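Local coordinates for aminotransferase (Paracoccus denitrificans, PDB 4GRX), which is a class III omega-aminotransferase that carries pyridoxal phosphate and probably moves amino groups from amine donors to keto acceptors, at residues 136-141 against 230-234. Residues are numbered along the deposited sequence; the frame is centred on the assembly and turned at random.
Sequences MVKMLW and AGFFA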
loop_
_atom_site.group_PDB
_atom_site.type_symbol
_atom_site.label_atom_id
_atom_site.label_comp_id
_atom_site.label_asym_id
_atom_site.label_seq_id
_atom_site.Cartn_x
_atom_site.Cartn_y
_atom_site.Cartn_z
ATOM N N MET A 136 9.793 -0.278 -6.642
ATOM C CA MET A 136 10.712 -0.005 -7.755
ATOM C C MET A 136 12.117 0.324 -7.275
ATOM O O MET A 136 13.101 -0.117 -7.866
ATOM C CB MET A 136 10.213 1.117 -8.664
ATOM C CG MET A 136 11.042 1.277 -9.938
ATOM S SD MET A 136 10.890 -0.175 -11.013
ATOM C CE MET A 136 12.615 -0.647 -11.226
ATOM N N VAL A 137 12.198 1.112 -6.207
ATOM C CA VAL A 137 13.479 1.457 -5.631
ATOM C C VAL A 137 14.161 0.185 -5.114
ATOM O O VAL A 137 15.323 -0.051 -5.416
ATOM C CB VAL A 137 13.339 2.519 -4.525
ATOM C CG1 VAL A 137 14.690 2.839 -3.916
ATOM C CG2 VAL A 137 12.735 3.784 -5.100
ATOM N N LYS A 138 13.427 -0.639 -4.366
ATOM C CA LYS A 138 13.982 -1.885 -3.820
ATOM C C LYS A 138 14.477 -2.806 -4.943
ATOM O O LYS A 138 15.535 -3.438 -4.825
ATOM C CB LYS A 138 12.954 -2.617 -2.958
ATOM C CG LYS A 138 12.706 -2.037 -1.579
ATOM C CD LYS A 138 11.651 -2.865 -0.847
ATOM C CE LYS A 138 12.196 -4.226 -0.406
ATOM N NZ LYS A 138 11.156 -5.131 0.162
ATOM N N MET A 139 13.709 -2.860 -6.028
ATOM C CA MET A 139 14.083 -3.615 -7.213
ATOM C C MET A 139 15.420 -3.098 -7.755
ATOM O O MET A 139 16.320 -3.882 -8.042
ATOM C CB MET A 139 13.003 -3.474 -8.269
ATOM C CG MET A 139 12.461 -4.782 -8.807
ATOM S SD MET A 139 10.820 -4.470 -9.514
ATOM C CE MET A 139 9.973 -6.011 -9.177
ATOM N N LEU A 140 15.561 -1.778 -7.868
ATOM C CA LEU A 140 16.834 -1.189 -8.281
ATOM C C LEU A 140 17.985 -1.569 -7.328
ATOM O O LEU A 140 19.037 -2.032 -7.786
ATOM C CB LEU A 140 16.704 0.327 -8.465
ATOM C CG LEU A 140 15.723 0.779 -9.561
ATOM C CD1 LEU A 140 15.594 2.286 -9.585
ATOM C CD2 LEU A 140 16.135 0.281 -10.938
ATOM N N TRP A 141 17.784 -1.432 -6.016
ATOM C CA TRP A 141 18.819 -1.821 -5.055
ATOM C C TRP A 141 19.230 -3.258 -5.173
ATOM O O TRP A 141 20.405 -3.561 -5.265
ATOM C CB TRP A 141 18.377 -1.543 -3.635
ATOM C CG TRP A 141 18.200 -0.094 -3.354
ATOM C CD1 TRP A 141 18.732 0.970 -4.060
ATOM C CD2 TRP A 141 17.435 0.508 -2.259
ATOM N NE1 TRP A 141 18.343 2.151 -3.509
ATOM C CE2 TRP A 141 17.580 1.943 -2.409
ATOM C CE3 TRP A 141 16.673 0.011 -1.206
ATOM C CZ2 TRP A 141 16.974 2.836 -1.535
ATOM C CZ3 TRP A 141 16.082 0.910 -0.320
ATOM C CH2 TRP A 141 16.220 2.293 -0.489
ATOM N N ALA A 230 21.183 4.820 -8.607
ATOM C CA ALA A 230 20.416 3.615 -8.920
ATOM C C ALA A 230 19.300 3.841 -9.927
ATOM O O ALA A 230 18.913 2.903 -10.637
ATOM C CB ALA A 230 19.846 3.013 -7.645
ATOM N N GLY A 231 18.777 5.067 -9.981
ATOM C CA GLY A 231 17.648 5.364 -10.848
ATOM C C GLY A 231 17.253 6.828 -10.953
ATOM O O GLY A 231 17.706 7.674 -10.173
ATOM N N PHE A 232 16.396 7.104 -11.941
ATOM C CA PHE A 232 15.816 8.423 -12.198
ATOM C C PHE A 232 14.335 8.211 -12.461
ATOM O O PHE A 232 13.949 7.505 -13.406
ATOM C CB PHE A 232 16.480 9.057 -13.430
ATOM C CG PHE A 232 15.836 10.342 -13.901
ATOM C CD1 PHE A 232 14.729 10.324 -14.745
ATOM C CD2 PHE A 232 16.360 11.578 -13.530
ATOM C CE1 PHE A 232 14.143 11.510 -15.189
ATOM C CE2 PHE A 232 15.786 12.761 -13.968
ATOM C CZ PHE A 232 14.665 12.729 -14.794
ATOM N N PHE A 233 13.500 8.798 -11.614
ATOM C CA PHE A 233 12.057 8.739 -11.811
ATOM C C PHE A 233 11.551 10.089 -12.284
ATOM O O PHE A 233 12.021 11.135 -11.811
ATOM C CB PHE A 233 11.343 8.403 -10.505
ATOM C CG PHE A 233 11.603 7.024 -9.997
ATOM C CD1 PHE A 233 12.885 6.644 -9.569
ATOM C CD2 PHE A 233 10.557 6.113 -9.884
ATOM C CE1 PHE A 233 13.121 5.361 -9.084
ATOM C CE2 PHE A 233 10.788 4.837 -9.397
ATOM C CZ PHE A 233 12.063 4.460 -8.995
ATOM N N ALA A 234 10.566 10.060 -13.183
ATOM C CA ALA A 234 9.853 11.277 -13.601
ATOM C C ALA A 234 8.432 10.986 -14.017
ATOM O O ALA A 234 8.172 10.013 -14.740
ATOM C CB ALA A 234 10.594 11.976 -14.742
#
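Ala230 O, a backbone carbonyl at the start of strand 229-234, accepts a hydrogen bond from His144 NE2, while Leu140 lays its aliphatic branches against the same oxygen. Here helix 129-146 packs on the mixed seven-stranded sheet of the large domain of a fold-type I aminotransferase, and the two segments run nearly antiparallel, at 150°, with axes 8.2 Å apart. Room for this approach comes from small residues: the CB of Ala230 lies 4.2 Å from Leu140 CB, and Gly231, with no side chain, brings its CA within 3.9 Å of Leu140 CD1. Farther along the strand the larger Phe233 side chain spans the distance to the helix. Its chi1 of -67° sets CG anti to its own carbonyl carbon and sends the ring to the helix, where its outer end lodges among Met136, Val137 and Leu140. Met136 CG comes within 3.5 Å of Phe233 CZ before the flexible thioether bends away. Trp141, with Val137 CG1 over one face of its indole, donates its NE1 hydrogen to the backbone oxygen of Arg153, satisfying a buried polar group, and reaches Ala230 by the indole edge, with CD1 4.3 Å from Ala230 CB.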